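Local coordinates for penicillin-binding protein 2 (Pbp2) (Helicobacter pylori, PDB 5LP5), which probably cross-links peptidoglycan as a penicillin-binding transpeptidase of the inner membrane, forming a cell wall synthesis complex with MreC, at residues N276-G281 with D285-L290; S160-Y165 with L265-Y270; W413-K416 with Q420-R423. All coordinates share one frame; numbering follows the deposited sequence.

Overall arrangement
Contact 2 is the deepest of the three, about 5 Å from the centre of the chain, where helix 160-163 of the dimerisation portion meets strand 264-270, the outermost strand, within this chain, of the transpeptidase sheet. The chain leaves that strand through the loop bearing 276-281 and enters helix 284-291, which together form contact 1. The centres of contacts 1 and 2 are about 17 Å apart, yet they touch, F278 CD2 lying 3.5 Å from Y165 CZ. Contact 3, later in the chain and at the surface, has its nearest atoms about 24 Å from contact 2. Contact 2 thus joins the two portions; contacts 1 and 3 lie within the transpeptidase portion.

Contact 1: N276-G281 with D285-L290; sequences NDFVGG and DKWQKL
The F278 and W287 rings meet edge to edge: F278 CE2 lies 4.1 Å from W287 CZ3, and each atom is close to the plane of the other ring. L290 reaches the same end of the phenyl ring from the opposite direction, obliquely, with CD1 at 3.7 Å from F278 CZ and 3.8 Å from CE1. The phenyl ring is also stacked on Y165 and meets Y273 with the planes at about 70°, consistent with the burial of F278 in an otherwise superficial contact. This is the entry to helix 284-291 in the transpeptidase domain. A type I beta turn from F278 to G281 redirects the loop that follows strand 264-270, and the helix then returns W287 and, one turn later, L290 to F278. A polar pair lies beside this apolar group. K286 crosses D277 at about a right angle, its chain bent at the third torsion (chi3 147°), and the salt bridge between K286 NZ and D277 OD1 is long, 3.3 Å, and weak as a hydrogen bond. K286 CE also lies against the carboxylate, 3.5 Å from D277 CG. On the helix itself, K289 NZ makes similarly weak bonds to both D285 OD1 and D285 OD2. N276 ND2, at the start of the 276-281 segment, donates to the backbone carbonyl of Y153.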
loop_
_atom_site.group_PDB
_atom_site.type_symbol
_atom_site.label_atom_id
_atom_site.label_comp_id
_atom_site.label_asym_id
_atom_site.label_seq_id
_atom_site.Cartn_x
_atom_site.Cartn_y
_atom_site.Cartn_z
ATOM N N ASN A 276 5.385 10.794 6.444
ATOM C CA ASN A 276 5.324 9.471 7.074
ATOM C C ASN A 276 5.032 9.534 8.574
ATOM O O ASN A 276 4.540 8.574 9.138
ATOM C CB ASN A 276 6.617 8.704 6.856
ATOM C CG ASN A 276 6.750 8.177 5.474
ATOM O OD1 ASN A 276 6.030 7.268 5.066
ATOM N ND2 ASN A 276 7.721 8.702 4.750
ATOM N N ASP A 277 5.333 10.655 9.221
ATOM C CA ASP A 277 5.137 10.756 10.675
ATOM C C ASP A 277 3.654 10.831 11.064
ATOM O O ASP A 277 3.310 10.651 12.226
ATOM C CB ASP A 277 5.899 11.961 11.241
ATOM C CG ASP A 277 7.401 11.862 11.036
ATOM O OD1 ASP A 277 7.925 10.726 10.945
ATOM O OD2 ASP A 277 8.063 12.921 10.958
ATOM N N PHE A 278 2.784 11.092 10.095
ATOM C CA PHE A 278 1.354 11.123 10.345
ATOM C C PHE A 278 0.676 9.759 10.163
ATOM O O PHE A 278 -0.417 9.542 10.700
ATOM C CB PHE A 278 0.666 12.178 9.447
ATOM C CG PHE A 278 0.915 13.583 9.890
ATOM C CD1 PHE A 278 2.065 14.250 9.492
ATOM C CD2 PHE A 278 0.024 14.228 10.739
ATOM C CE1 PHE A 278 2.320 15.535 9.927
ATOM C CE2 PHE A 278 0.271 15.517 11.175
ATOM C CZ PHE A 278 1.423 16.169 10.769
ATOM N N VAL A 279 1.303 8.842 9.435
ATOM C CA VAL A 279 0.560 7.690 8.914
ATOM C C VAL A 279 -0.159 6.820 9.971
ATOM O O VAL A 279 -1.318 6.431 9.748
ATOM C CB VAL A 279 1.412 6.830 7.956
ATOM C CG1 VAL A 279 0.669 5.559 7.572
ATOM C CG2 VAL A 279 1.764 7.631 6.704
ATOM N N GLY A 280 0.489 6.513 11.095
ATOM C CA GLY A 280 -0.151 5.696 12.121
ATOM C C GLY A 280 -0.731 6.500 13.262
ATOM O O GLY A 280 -0.699 6.046 14.398
ATOM N N GLY A 281 -1.286 7.679 12.970
ATOM C CA GLY A 281 -1.534 8.714 13.991
ATOM C C GLY A 281 -0.220 9.418 14.291
ATOM O O GLY A 281 0.825 8.790 14.225
ATOM N N ASP A 285 5.030 13.692 20.731
ATOM C CA ASP A 285 6.350 14.285 20.539
ATOM C C ASP A 285 6.535 15.015 19.197
ATOM O O ASP A 285 7.102 16.079 19.155
ATOM C CB ASP A 285 7.463 13.237 20.675
ATOM C CG ASP A 285 8.837 13.861 20.545
ATOM O OD1 ASP A 285 9.053 14.884 21.220
ATOM O OD2 ASP A 285 9.691 13.373 19.774
ATOM N N LYS A 286 6.075 14.429 18.101
ATOM C CA LYS A 286 6.269 15.034 16.785
ATOM C C LYS A 286 5.278 16.139 16.487
ATOM O O LYS A 286 5.593 17.052 15.739
ATOM C CB LYS A 286 6.224 13.963 15.711
ATOM C CG LYS A 286 7.521 13.209 15.673
ATOM C CD LYS A 286 7.372 11.899 14.953
ATOM C CE LYS A 286 8.666 11.550 14.231
ATOM N NZ LYS A 286 8.797 10.074 14.026
ATOM N N TRP A 287 4.094 16.071 17.084
ATOM C CA TRP A 287 3.103 17.126 16.920
ATOM C C TRP A 287 3.573 18.411 17.587
ATOM O O TRP A 287 3.388 19.496 17.055
ATOM C CB TRP A 287 1.757 16.698 17.495
ATOM C CG TRP A 287 0.709 17.743 17.352
ATOM C CD1 TRP A 287 0.160 18.490 18.356
ATOM C CD2 TRP A 287 0.091 18.187 16.134
ATOM N NE1 TRP A 287 -0.777 19.360 17.842
ATOM C CE2 TRP A 287 -0.833 19.199 16.479
ATOM C CE3 TRP A 287 0.236 17.840 14.792
ATOM C CZ2 TRP A 287 -1.612 19.861 15.521
ATOM C CZ3 TRP A 287 -0.540 18.494 13.842
ATOM C CH2 TRP A 287 -1.447 19.493 14.210
ATOM N N GLN A 288 4.179 18.281 18.757
ATOM C CA GLN A 288 4.781 19.421 19.447
ATOM C C GLN A 288 5.903 20.012 18.598
ATOM O O GLN A 288 6.039 21.233 18.485
ATOM C CB GLN A 288 5.314 18.988 20.833
ATOM C CG GLN A 288 5.830 20.104 21.735
ATOM C CD GLN A 288 7.238 20.535 21.378
ATOM O OE1 GLN A 288 8.043 19.728 20.895
ATOM N NE2 GLN A 288 7.545 21.813 21.608
ATOM N N LYS A 289 6.709 19.145 18.001
ATOM C CA LYS A 289 7.857 19.604 17.218
ATOM C C LYS A 289 7.424 20.428 16.024
ATOM O O LYS A 289 8.101 21.365 15.643
ATOM C CB LYS A 289 8.746 18.431 16.774
ATOM C CG LYS A 289 9.649 17.886 17.882
ATOM C CD LYS A 289 11.027 17.507 17.388
ATOM C CE LYS A 289 11.959 17.205 18.553
ATOM N NZ LYS A 289 11.514 16.036 19.361
ATOM N N LEU A 290 6.283 20.085 15.446
ATOM C CA LEU A 290 5.793 20.782 14.256
ATOM C C LEU A 290 5.042 22.056 14.619
ATOM O O LEU A 290 5.218 23.099 13.979
ATOM C CB LEU A 290 4.881 19.862 13.434
ATOM C CG LEU A 290 5.544 18.689 12.699
ATOM C CD1 LEU A 290 4.457 17.841 12.066
ATOM C CD2 LEU A 290 6.573 19.125 11.665
#

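Contact 2: S160-Y165 with L265-Y270; sequences SHVLGY and LVAGSY
S269 lies against the imidazole of H161, its OG 3.7 Å above one face and displaced toward the rim, its CB 3.6 Å from H161 ND1. S269 O is 3.5 Å from ND1, but no hydrogen bond forms across the segments; ND1 bonds instead to E272 OE1. The second pair is apolar, V162 CG2 packing 3.8 Å from A267 CB; the backbone oxygen A267 O is also near, 3.6 Å from V162 CG2. With CG1 anti to the backbone N of V162 (chi1 179°), it is the other methyl that meets the strand. Strand alternation accounts for the pairing. A267 and S269 direct CB toward helix 160-163, whereas V266 and Y270 point away, onto helix 237-246. The contact thus packs the dimerisation portion against the strand that is outermost, within the chain, in the five-stranded antiparallel transpeptidase sheet, where L265 and V266 both face V256 in a classic beta bulge. Farther out, E272 links both sides, with OE1 accepting from S160 OG as well as H161 and OE2 from S269 N. S269 OG is positioned by L299 O and R301 N, while the side chains of V162 and A267 both touch F461.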
loop_
_atom_site.group_PDB
_atom_site.type_symbol
_atom_site.label_atom_id
_atom_site.label_comp_id
_atom_site.label_asym_id
_atom_site.label_seq_id
_atom_site.Cartn_x
_atom_site.Cartn_y
_atom_site.Cartn_z
ATOM N N SER A 160 5.610 17.633 0.410
ATOM C CA SER A 160 4.673 17.329 1.468
ATOM C C SER A 160 3.429 18.216 1.430
ATOM O O SER A 160 2.344 17.776 1.828
ATOM C CB SER A 160 5.364 17.421 2.836
ATOM O OG SER A 160 5.607 18.757 3.252
ATOM N N HIS A 161 3.575 19.451 0.961
ATOM C CA HIS A 161 2.448 20.377 0.935
ATOM C C HIS A 161 1.599 20.219 -0.321
ATOM O O HIS A 161 0.538 20.801 -0.429
ATOM C CB HIS A 161 2.912 21.834 1.121
ATOM C CG HIS A 161 3.289 22.177 2.533
ATOM N ND1 HIS A 161 4.599 22.226 2.955
ATOM C CD2 HIS A 161 2.534 22.485 3.618
ATOM C CE1 HIS A 161 4.634 22.555 4.233
ATOM N NE2 HIS A 161 3.396 22.713 4.661
ATOM N N VAL A 162 2.061 19.422 -1.269
ATOM C CA VAL A 162 1.241 19.045 -2.419
ATOM C C VAL A 162 0.492 17.755 -2.158
ATOM O O VAL A 162 -0.735 17.678 -2.317
ATOM C CB VAL A 162 2.087 18.821 -3.681
ATOM C CG1 VAL A 162 1.194 18.407 -4.830
ATOM C CG2 VAL A 162 2.875 20.089 -4.019
ATOM N N LEU A 163 1.238 16.738 -1.763
ATOM C CA LEU A 163 0.679 15.407 -1.630
ATOM C C LEU A 163 -0.344 15.328 -0.500
ATOM O O LEU A 163 -1.456 14.835 -0.698
ATOM C CB LEU A 163 1.803 14.400 -1.420
ATOM C CG LEU A 163 2.885 14.368 -2.508
ATOM C CD1 LEU A 163 4.025 13.491 -2.059
ATOM C CD2 LEU A 163 2.320 13.865 -3.807
ATOM N N GLY A 164 0.015 15.855 0.667
ATOM C CA GLY A 164 -0.792 15.724 1.857
ATOM C C GLY A 164 -0.745 14.296 2.364
ATOM O O GLY A 164 -0.015 13.459 1.829
ATOM N N TYR A 165 -1.541 14.002 3.383
ATOM C CA TYR A 165 -1.490 12.710 4.036
ATOM C C TYR A 165 -2.871 12.168 4.405
ATOM O O TYR A 165 -3.838 12.899 4.535
ATOM C CB TYR A 165 -0.606 12.792 5.286
ATOM C CG TYR A 165 -1.161 13.705 6.339
ATOM C CD1 TYR A 165 -2.115 13.246 7.245
ATOM C CD2 TYR A 165 -0.769 15.036 6.414
ATOM C CE1 TYR A 165 -2.639 14.074 8.204
ATOM C CE2 TYR A 165 -1.290 15.871 7.374
ATOM C CZ TYR A 165 -2.223 15.382 8.270
ATOM O OH TYR A 165 -2.744 16.207 9.246
ATOM N N LEU A 265 5.159 21.898 -12.303
ATOM C CA LEU A 265 6.280 21.001 -12.261
ATOM C C LEU A 265 6.964 21.084 -10.897
ATOM O O LEU A 265 7.527 20.113 -10.434
ATOM C CB LEU A 265 7.266 21.332 -13.382
ATOM C CG LEU A 265 6.746 21.311 -14.834
ATOM C CD1 LEU A 265 7.814 21.745 -15.836
ATOM C CD2 LEU A 265 6.229 19.940 -15.214
ATOM N N VAL A 266 6.924 22.252 -10.269
ATOM C CA VAL A 266 7.385 22.420 -8.896
ATOM C C VAL A 266 6.335 23.167 -8.082
ATOM O O VAL A 266 5.595 23.989 -8.608
ATOM C CB VAL A 266 8.696 23.213 -8.854
ATOM C CG1 VAL A 266 9.172 23.403 -7.429
ATOM C CG2 VAL A 266 9.762 22.504 -9.679
ATOM N N ALA A 267 6.283 22.851 -6.791
ATOM C CA ALA A 267 5.492 23.566 -5.786
ATOM C C ALA A 267 6.101 23.260 -4.410
ATOM O O ALA A 267 5.742 22.281 -3.728
ATOM C CB ALA A 267 4.040 23.154 -5.842
ATOM N N GLY A 268 7.055 24.088 -4.019
ATOM C CA GLY A 268 7.685 23.935 -2.733
ATOM C C GLY A 268 7.167 24.924 -1.724
ATOM O O GLY A 268 6.928 26.074 -2.056
ATOM N N SER A 269 6.999 24.470 -0.487
ATOM C CA SER A 269 6.686 25.358 0.630
ATOM C C SER A 269 7.592 25.020 1.789
ATOM O O SER A 269 7.625 23.881 2.222
ATOM C CB SER A 269 5.218 25.227 1.065
ATOM O OG SER A 269 5.007 25.854 2.336
ATOM N N TYR A 270 8.298 26.019 2.314
ATOM C CA TYR A 270 9.433 25.745 3.204
ATOM C C TYR A 270 9.358 26.465 4.530
ATOM O O TYR A 270 9.284 27.699 4.576
ATOM C CB TYR A 270 10.743 26.074 2.497
ATOM C CG TYR A 270 10.835 25.329 1.202
ATOM C CD1 TYR A 270 11.301 24.017 1.168
ATOM C CD2 TYR A 270 10.393 25.904 0.007
ATOM C CE1 TYR A 270 11.358 23.309 -0.034
ATOM C CE2 TYR A 270 10.440 25.204 -1.192
ATOM C CZ TYR A 270 10.923 23.909 -1.198
ATOM O OH TYR A 270 11.005 23.203 -2.356
#

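Contact 3: W413-K416 with Q420-R423; sequences WKLK and QDWR
K414 leaves helix 411-418 with CG anti to the backbone N (chi1 -170°), and every later torsion is also near 180°, a straight chain that carries NZ across the following loop. W422 likewise has CG opposite its backbone N (chi1 -172°), which brings the six-membered part of the indole to the base of that lysine chain. K414 CB approaches in the plane of the indole, at the edge, 3.8 Å from W422 CE3. Farther along, K414 CD is 3.7 Å from CE3 and meets the ring obliquely, the two side chains crossing at about a right angle. At the end of the chain, K414 NZ donates to D421 O at 3.2 Å, the C=O...N angle of 165° placing the donor almost in line with the carbonyl bond. Q420 contributes mainly its backbone: Q420 O is 3.7 Å from K414 CG and also packs against L415 CD2, while Q420 OE1 comes only to 4.2 Å from K414 CE.

K414 NZ lies at the edge of the R423 guanidinium, 4.0 Å from NH2. The two cations share the carboxylate of D426, which forms a salt bridge with the lysine and a long, weak ion pair with the arginine; it probably offsets their charge. The 420-423 segment is the short link between helices 411-418 and 424-430 of the transpeptidase domain. The buried K414 spans it from the first helix to D426 on the second, and W422 NE1 bonds to T427 OG1 of that same second helix.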
loop_
_atom_site.group_PDB
_atom_site.type_symbol
_atom_site.label_atom_id
_atom_site.label_comp_id
_atom_site.label_asym_id
_atom_site.label_seq_id
_atom_site.Cartn_x
_atom_site.Cartn_y
_atom_site.Cartn_z
ATOM N N TRP A 413 -13.766 48.423 -0.432
ATOM C CA TRP A 413 -13.213 47.433 0.472
ATOM C C TRP A 413 -12.733 48.061 1.781
ATOM O O TRP A 413 -13.009 47.536 2.874
ATOM C CB TRP A 413 -12.056 46.701 -0.178
ATOM C CG TRP A 413 -11.417 45.778 0.785
ATOM C CD1 TRP A 413 -11.842 44.532 1.134
ATOM C CD2 TRP A 413 -10.256 46.047 1.578
ATOM N NE1 TRP A 413 -11.012 44.009 2.092
ATOM C CE2 TRP A 413 -10.031 44.922 2.378
ATOM C CE3 TRP A 413 -9.396 47.140 1.697
ATOM C CZ2 TRP A 413 -8.967 44.844 3.266
ATOM C CZ3 TRP A 413 -8.338 47.057 2.575
ATOM C CH2 TRP A 413 -8.137 45.921 3.351
ATOM N N LYS A 414 -12.006 49.175 1.665
ATOM C CA LYS A 414 -11.508 49.888 2.843
ATOM C C LYS A 414 -12.684 50.341 3.694
ATOM O O LYS A 414 -12.621 50.303 4.941
ATOM C CB LYS A 414 -10.660 51.096 2.452
ATOM C CG LYS A 414 -9.919 51.724 3.625
ATOM C CD LYS A 414 -8.995 52.845 3.194
ATOM C CE LYS A 414 -8.072 53.211 4.341
ATOM N NZ LYS A 414 -7.426 54.532 4.148
ATOM N N LEU A 415 -13.768 50.733 3.028
ATOM C CA LEU A 415 -14.962 51.130 3.754
ATOM C C LEU A 415 -15.572 49.975 4.550
ATOM O O LEU A 415 -15.959 50.155 5.684
ATOM C CB LEU A 415 -16.013 51.725 2.825
ATOM C CG LEU A 415 -15.947 53.202 2.431
ATOM C CD1 LEU A 415 -17.314 53.592 1.884
ATOM C CD2 LEU A 415 -15.552 54.152 3.555
ATOM N N LYS A 416 -15.649 48.792 3.960
ATOM C CA LYS A 416 -16.242 47.649 4.649
ATOM C C LYS A 416 -15.380 47.094 5.775
ATOM O O LYS A 416 -15.911 46.525 6.732
ATOM C CB LYS A 416 -16.557 46.512 3.679
ATOM C CG LYS A 416 -17.384 45.394 4.306
ATOM C CD LYS A 416 -17.489 44.168 3.407
ATOM C CE LYS A 416 -18.505 43.171 3.958
ATOM N NZ LYS A 416 -18.655 41.982 3.077
ATOM N N GLN A 420 -13.080 53.652 6.875
ATOM C CA GLN A 420 -12.357 54.898 6.615
ATOM C C GLN A 420 -12.322 55.233 5.141
ATOM O O GLN A 420 -12.421 54.332 4.320
ATOM C CB GLN A 420 -10.946 54.778 7.139
ATOM C CG GLN A 420 -10.913 54.369 8.594
ATOM C CD GLN A 420 -9.517 54.321 9.147
ATOM O OE1 GLN A 420 -8.554 54.092 8.406
ATOM N NE2 GLN A 420 -9.392 54.546 10.458
ATOM N N ASP A 421 -12.188 56.522 4.820
ATOM C CA ASP A 421 -12.213 56.984 3.430
ATOM C C ASP A 421 -10.990 56.536 2.634
ATOM O O ASP A 421 -9.977 56.134 3.218
ATOM C CB ASP A 421 -12.319 58.513 3.367
ATOM C CG ASP A 421 -13.733 59.020 3.585
ATOM O OD1 ASP A 421 -14.702 58.257 3.412
ATOM O OD2 ASP A 421 -13.874 60.208 3.919
ATOM N N TRP A 422 -11.113 56.590 1.303
ATOM C CA TRP A 422 -10.023 56.207 0.405
ATOM C C TRP A 422 -9.207 57.421 -0.021
ATOM O O TRP A 422 -9.478 58.038 -1.052
ATOM C CB TRP A 422 -10.525 55.473 -0.840
ATOM C CG TRP A 422 -9.378 54.899 -1.666
ATOM C CD1 TRP A 422 -8.760 55.472 -2.752
ATOM C CD2 TRP A 422 -8.710 53.657 -1.443
ATOM N NE1 TRP A 422 -7.754 54.656 -3.210
ATOM C CE2 TRP A 422 -7.714 53.528 -2.432
ATOM C CE3 TRP A 422 -8.866 52.627 -0.510
ATOM C CZ2 TRP A 422 -6.869 52.419 -2.499
ATOM C CZ3 TRP A 422 -8.028 51.517 -0.588
ATOM C CH2 TRP A 422 -7.042 51.430 -1.573
ATOM N N ARG A 423 -8.199 57.749 0.776
ATOM C CA ARG A 423 -7.333 58.872 0.472
ATOM C C ARG A 423 -6.466 58.516 -0.735
ATOM O O ARG A 423 -6.196 57.353 -0.988
ATOM C CB ARG A 423 -6.484 59.242 1.681
ATOM C CG ARG A 423 -7.301 59.658 2.902
ATOM C CD ARG A 423 -6.430 59.635 4.145
ATOM N NE ARG A 423 -5.831 58.310 4.346
ATOM C CZ ARG A 423 -4.675 58.068 4.969
ATOM N NH1 ARG A 423 -3.945 59.063 5.470
ATOM N NH2 ARG A 423 -4.236 56.818 5.088
#